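Local coordinates for putative cytosine/guanine deaminase (Unidentified, PDB 2PAJ), which catalyses the zinc-dependent hydrolytic deamination of 2-amino-4-hydroxypteridines such as isoxanthopterin, giving 2,4-dihydroxypteridines and ammonium, at residues A[17-23]-A[65-70]; A[34-40]-A[49-55]. All coordinates share one frame; numbering follows the deposited sequence.

Contact 1 of 2, residues A[17-23]-A[65-70]; sequences AAAIMTG and DCVIYP
Ala19 and Ile20 pair with Val67 and Ile68 in two successive parallel beta bridges, part of the small beta domain that accompanies the TIM barrel in amidohydrolases of this family. The end-to-end directions of the two segments differ by 26°. Three backbone bonds set the register. Ala18 N donates to Cys66 O at 2.7 Å, and Ile68 then reaches both sides of Ile20: its N gives to Ala19 O at 2.8 Å, while its O takes Met21 N at 3.0 Å.

The two faces of this pairing are built differently. On the face of Ile20 and Ile68, Ile68 holds CG1 beside its backbone N (chi1 -68°), and the extended branch beyond it sends CD1 alongside Ala17, whose CB lies 3.6 Å from Ile68 CD1. The CG2 branches of Ile20 and Ile68 are only loosely apposed, with 4.4 Å between the two CG2 atoms. Val416 and Ile414 of strand 414-418 add to the packing round Ile68.

On the face of Ala19 and Val67, Met21 and Tyr69 also run side by side in the same direction. The first torsion of Met21 sets its CG beside the backbone N, 3.8 Å from Tyr69 CE1. This methylene meets the ring obliquely, and bends at chi2 and chi3 take SD and CE away from the 65-70 segment. Tyr69 OH is hydrogen-bonded to Ala431 O, which holds the hydroxyl end in place, and the edge-to-face packing of Tyr417 probably limits the ring's rotation. Ile387 of helix 383-398 touches both Met21 and Tyr69. Closer to the start of the pairing, the CG1 methyl of Val67, placed anti to its own N by a chi1 of -179°, rests 4.0 Å from Ala19 CB.

Contact 2 of 2, residues A[34-40]-A[49-55]; sequences VPGPDIR and IGALAPR
At the edge of the four-stranded N-terminal beta sheet, the hairpin of strands 39-42 and 45-49 closes with Ile39 opposite Ile49, an antiparallel non-hydrogen-bonded pair with their CA atoms 4.7 Å apart. Beyond it Gly50 N donates to Asp38 O at 2.9 Å, after which the chain loops back over Asp38 and Arg40. Asp38 splits its carboxylate between two backbones: OD1 accepts Leu52 N at 3.2 Å on its anti side, and OD2 accepts Asn16 N. Leu52 turns inward, its CD1 methyl 3.7 Å from Asp38 CB.

Arg40 is bent at chi3 (-88°), which turns its guanidinium edge-on to the returning loop, with Leu52 CB, Ala53 O and Pro54 CA along its rim. There it lies flat on that of Arg55, centres 3.8 Å apart and planes 19° from parallel, although the two chains cross at about a right angle. Glu58 forms a salt bridge to Arg40 NE and probably offsets the juxtaposed positive charges. The other end of the Arg40 group is tied to the loop backbone, NH2 donating to Ala53 O at 3.1 Å from above the carbonyl plane.

Overall arrangement
The centres of contacts 1 and 2 lie 12 Å apart on the same side of the molecule, within the beta domain and away from the zinc site. Along the chain the order is 17-23, 34-40, 49-55, 65-70, so the local hairpin of contact 2 falls wholly between the partners of contact 1. Two probable backbone hydrogen bonds join them: Ile20 O with Val34 N, and Ala17 N with Pro37 O. The 17-23 segment thus has neighbours in both contacts. Contact 2 lies at the edge of the four-stranded sheet that also holds strands 11-15 and 59-62, whereas strand 67-73 of contact 1 pairs with barrel strand 131-136 and leads toward the zinc ligands His76 and His78.

Contact 1 of 2, residues A[17-23]-A[65-70]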
loop_
_atom_site.group_PDB
_atom_site.type_symbol
_atom_site.label_atom_id
_atom_site.label_comp_id
_atom_site.label_asym_id
_atom_site.label_seq_id
_atom_site.Cartn_x
_atom_site.Cartn_y
_atom_site.Cartn_z
ATOM N N ALA A 17 -26.316 1.626 6.287
ATOM C CA ALA A 17 -25.382 0.637 5.748
ATOM C C ALA A 17 -25.847 -0.780 6.102
ATOM O O ALA A 17 -26.364 -1.021 7.199
ATOM C CB ALA A 17 -23.992 0.881 6.299
ATOM N N ALA A 18 -25.665 -1.713 5.171
ATOM C CA ALA A 18 -26.059 -3.095 5.385
ATOM C C ALA A 18 -25.079 -3.782 6.332
ATOM O O ALA A 18 -25.437 -4.725 7.030
ATOM C CB ALA A 18 -26.109 -3.827 4.055
ATOM N N ALA A 19 -23.841 -3.298 6.350
ATOM C CA ALA A 19 -22.800 -3.859 7.205
ATOM C C ALA A 19 -21.626 -2.892 7.364
ATOM O O ALA A 19 -21.325 -2.108 6.458
ATOM C CB ALA A 19 -22.313 -5.174 6.632
ATOM N N ILE A 20 -20.965 -2.963 8.519
ATOM C CA ILE A 20 -19.823 -2.104 8.822
ATOM C C ILE A 20 -18.652 -2.860 9.452
ATOM O O ILE A 20 -18.693 -3.208 10.630
ATOM C CB ILE A 20 -20.210 -0.974 9.806
ATOM C CG1 ILE A 20 -21.420 -0.193 9.285
ATOM C CG2 ILE A 20 -19.037 -0.028 9.977
ATOM C CD1 ILE A 20 -21.930 0.889 10.235
ATOM N N MET A 21 -17.607 -3.114 8.674
ATOM C CA MET A 21 -16.428 -3.792 9.212
ATOM C C MET A 21 -15.455 -2.719 9.736
ATOM O O MET A 21 -15.127 -1.764 9.039
ATOM C CB MET A 21 -15.771 -4.656 8.134
ATOM C CG MET A 21 -16.695 -5.714 7.508
ATOM S SD MET A 21 -17.662 -6.739 8.656
ATOM C CE MET A 21 -16.448 -7.872 9.247
ATOM N N THR A 22 -15.006 -2.886 10.974
ATOM C CA THR A 22 -14.133 -1.923 11.626
ATOM C C THR A 22 -12.649 -2.027 11.356
ATOM O O THR A 22 -11.910 -1.064 11.556
ATOM C CB THR A 22 -14.279 -2.001 13.136
ATOM O OG1 THR A 22 -15.658 -2.164 13.471
ATOM C CG2 THR A 22 -13.761 -0.708 13.778
ATOM N N GLY A 23 -12.206 -3.189 10.909
ATOM C CA GLY A 23 -10.793 -3.366 10.678
ATOM C C GLY A 23 -10.131 -3.535 12.032
ATOM O O GLY A 23 -8.961 -3.215 12.207
ATOM N N ASP A 65 -28.216 -0.973 1.427
ATOM C CA ASP A 65 -27.798 -2.237 0.824
ATOM C C ASP A 65 -26.300 -2.290 0.585
ATOM O O ASP A 65 -25.797 -3.263 0.019
ATOM C CB ASP A 65 -28.514 -2.485 -0.510
ATOM C CG ASP A 65 -30.008 -2.600 -0.358
ATOM O OD1 ASP A 65 -30.464 -3.290 0.576
ATOM O OD2 ASP A 65 -30.721 -2.011 -1.193
ATOM N N CYS A 66 -25.590 -1.248 1.004
ATOM C CA CYS A 66 -24.151 -1.206 0.815
ATOM C C CYS A 66 -23.389 -1.628 2.049
ATOM O O CYS A 66 -23.858 -1.496 3.173
ATOM C CB CYS A 66 -23.700 0.191 0.398
ATOM S SG CYS A 66 -24.282 0.690 -1.211
ATOM N N VAL A 67 -22.192 -2.140 1.806
ATOM C CA VAL A 67 -21.304 -2.602 2.856
ATOM C C VAL A 67 -20.180 -1.577 3.011
ATOM O O VAL A 67 -19.660 -1.038 2.030
ATOM C CB VAL A 67 -20.720 -3.998 2.493
ATOM C CG1 VAL A 67 -19.805 -4.502 3.587
ATOM C CG2 VAL A 67 -21.852 -4.983 2.275
ATOM N N ILE A 68 -19.823 -1.303 4.258
ATOM C CA ILE A 68 -18.772 -0.346 4.555
ATOM C C ILE A 68 -17.562 -1.074 5.127
ATOM O O ILE A 68 -17.695 -1.981 5.946
ATOM C CB ILE A 68 -19.283 0.744 5.544
ATOM C CG1 ILE A 68 -20.338 1.606 4.846
ATOM C CG2 ILE A 68 -18.137 1.619 6.013
ATOM C CD1 ILE A 68 -20.932 2.674 5.709
ATOM N N TYR A 69 -16.387 -0.668 4.654
ATOM C CA TYR A 69 -15.090 -1.223 5.041
ATOM C C TYR A 69 -14.170 -0.017 5.219
ATOM O O TYR A 69 -14.470 1.082 4.739
ATOM C CB TYR A 69 -14.494 -2.021 3.871
ATOM C CG TYR A 69 -14.769 -3.515 3.743
ATOM C CD1 TYR A 69 -16.043 -4.051 3.967
ATOM C CD2 TYR A 69 -13.752 -4.383 3.312
ATOM C CE1 TYR A 69 -16.298 -5.405 3.765
ATOM C CE2 TYR A 69 -13.995 -5.731 3.104
ATOM C CZ TYR A 69 -15.269 -6.238 3.330
ATOM O OH TYR A 69 -15.516 -7.568 3.093
ATOM N N PRO A 70 -13.056 -0.184 5.941
ATOM C CA PRO A 70 -12.191 0.989 6.047
ATOM C C PRO A 70 -11.390 0.897 4.739
ATOM O O PRO A 70 -11.156 -0.208 4.246
ATOM C CB PRO A 70 -11.364 0.699 7.297
ATOM C CG PRO A 70 -11.330 -0.762 7.362
ATOM C CD PRO A 70 -12.732 -1.164 6.987
#

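Contact 2 of 2, residues A[34-40]-A[49-55]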
loop_
_atom_site.group_PDB
_atom_site.type_symbol
_atom_site.label_atom_id
_atom_site.label_comp_id
_atom_site.label_asym_id
_atom_site.label_seq_id
_atom_site.Cartn_x
_atom_site.Cartn_y
_atom_site.Cartn_z
ATOM N N VAL A 34 -19.023 -3.738 13.568
ATOM C CA VAL A 34 -19.829 -3.000 14.510
ATOM C C VAL A 34 -21.260 -2.953 14.036
ATOM O O VAL A 34 -21.616 -2.191 13.141
ATOM C CB VAL A 34 -19.316 -1.566 14.702
ATOM C CG1 VAL A 34 -19.270 -0.847 13.380
ATOM C CG2 VAL A 34 -20.217 -0.821 15.657
ATOM N N PRO A 35 -22.100 -3.834 14.577
ATOM C CA PRO A 35 -23.467 -3.696 14.069
ATOM C C PRO A 35 -23.952 -2.313 14.523
ATOM O O PRO A 35 -24.146 -2.066 15.721
ATOM C CB PRO A 35 -24.199 -4.879 14.728
ATOM C CG PRO A 35 -23.102 -5.958 14.728
ATOM C CD PRO A 35 -21.885 -5.157 15.205
ATOM N N GLY A 36 -24.069 -1.417 13.545
ATOM C CA GLY A 36 -24.497 -0.042 13.769
ATOM C C GLY A 36 -24.936 0.347 12.386
ATOM O O GLY A 36 -24.588 -0.392 11.464
ATOM N N PRO A 37 -25.691 1.439 12.168
ATOM C CA PRO A 37 -26.033 1.658 10.755
ATOM C C PRO A 37 -25.511 2.902 10.026
ATOM O O PRO A 37 -25.163 2.814 8.851
ATOM C CB PRO A 37 -27.553 1.605 10.768
ATOM C CG PRO A 37 -27.860 2.350 12.018
ATOM C CD PRO A 37 -26.784 1.907 13.036
ATOM N N ASP A 38 -25.471 4.055 10.691
ATOM C CA ASP A 38 -25.000 5.271 10.018
ATOM C C ASP A 38 -23.631 5.719 10.502
ATOM O O ASP A 38 -23.130 5.231 11.518
ATOM C CB ASP A 38 -25.984 6.440 10.213
ATOM C CG ASP A 38 -27.430 6.039 9.991
ATOM O OD1 ASP A 38 -28.173 5.958 10.994
ATOM O OD2 ASP A 38 -27.822 5.804 8.823
ATOM N N ILE A 39 -23.038 6.659 9.764
ATOM C CA ILE A 39 -21.729 7.215 10.105
ATOM C C ILE A 39 -21.631 8.699 9.767
ATOM O O ILE A 39 -21.849 9.100 8.624
ATOM C CB ILE A 39 -20.596 6.493 9.369
ATOM C CG1 ILE A 39 -20.636 4.994 9.684
ATOM C CG2 ILE A 39 -19.248 7.089 9.783
ATOM C CD1 ILE A 39 -19.625 4.183 8.921
ATOM N N ARG A 40 -21.302 9.506 10.773
ATOM C CA ARG A 40 -21.159 10.949 10.588
ATOM C C ARG A 40 -19.688 11.346 10.472
ATOM O O ARG A 40 -18.843 10.898 11.238
ATOM C CB ARG A 40 -21.815 11.715 11.746
ATOM C CG ARG A 40 -21.584 13.219 11.702
ATOM C CD ARG A 40 -22.562 14.018 12.564
ATOM N NE ARG A 40 -23.783 14.353 11.831
ATOM C CZ ARG A 40 -24.913 13.658 11.912
ATOM N NH1 ARG A 40 -24.971 12.595 12.701
ATOM N NH2 ARG A 40 -25.980 14.022 11.203
ATOM N N ILE A 49 -20.842 6.778 15.128
ATOM C CA ILE A 49 -21.267 5.547 14.500
ATOM C C ILE A 49 -22.509 4.933 15.163
ATOM O O ILE A 49 -22.559 4.756 16.383
ATOM C CB ILE A 49 -20.128 4.519 14.527
ATOM C CG1 ILE A 49 -18.891 5.100 13.843
ATOM C CG2 ILE A 49 -20.563 3.242 13.826
ATOM C CD1 ILE A 49 -17.615 4.311 14.101
ATOM N N GLY A 50 -23.516 4.632 14.342
ATOM C CA GLY A 50 -24.721 3.978 14.829
ATOM C C GLY A 50 -25.938 4.787 15.220
ATOM O O GLY A 50 -25.937 5.482 16.233
ATOM N N ALA A 51 -26.990 4.692 14.421
ATOM C CA ALA A 51 -28.243 5.380 14.722
ATOM C C ALA A 51 -28.118 6.893 14.880
ATOM O O ALA A 51 -28.280 7.413 15.973
ATOM C CB ALA A 51 -28.854 4.777 15.982
ATOM N N LEU A 52 -27.864 7.588 13.773
ATOM C CA LEU A 52 -27.697 9.042 13.758
ATOM C C LEU A 52 -28.786 9.734 12.932
ATOM O O LEU A 52 -29.125 9.297 11.831
ATOM C CB LEU A 52 -26.330 9.380 13.165
ATOM C CG LEU A 52 -25.181 8.461 13.581
ATOM C CD1 LEU A 52 -24.056 8.578 12.579
ATOM C CD2 LEU A 52 -24.719 8.814 14.989
ATOM N N ALA A 53 -29.337 10.817 13.466
ATOM C CA ALA A 53 -30.382 11.558 12.759
ATOM C C ALA A 53 -29.741 12.631 11.876
ATOM O O ALA A 53 -28.843 13.355 12.308
ATOM C CB ALA A 53 -31.349 12.193 13.761
ATOM N N PRO A 54 -30.186 12.739 10.619
ATOM C CA PRO A 54 -29.612 13.742 9.718
ATOM C C PRO A 54 -29.660 15.158 10.275
ATOM O O PRO A 54 -30.474 15.471 11.144
ATOM C CB PRO A 54 -30.438 13.576 8.443
ATOM C CG PRO A 54 -31.744 13.022 8.947
ATOM C CD PRO A 54 -31.295 12.021 9.973
ATOM N N ARG A 55 -28.765 16.004 9.777
ATOM C CA ARG A 55 -28.707 17.397 10.212
ATOM C C ARG A 55 -28.990 18.352 9.062
ATOM O O ARG A 55 -28.706 18.058 7.890
ATOM C CB ARG A 55 -27.346 17.720 10.814
ATOM C CG ARG A 55 -27.150 17.084 12.147
ATOM C CD ARG A 55 -25.736 17.246 12.614
ATOM N NE ARG A 55 -25.512 16.509 13.850
ATOM C CZ ARG A 55 -24.337 16.439 14.464
ATOM N NH1 ARG A 55 -23.285 17.066 13.948
ATOM N NH2 ARG A 55 -24.215 15.741 15.587
#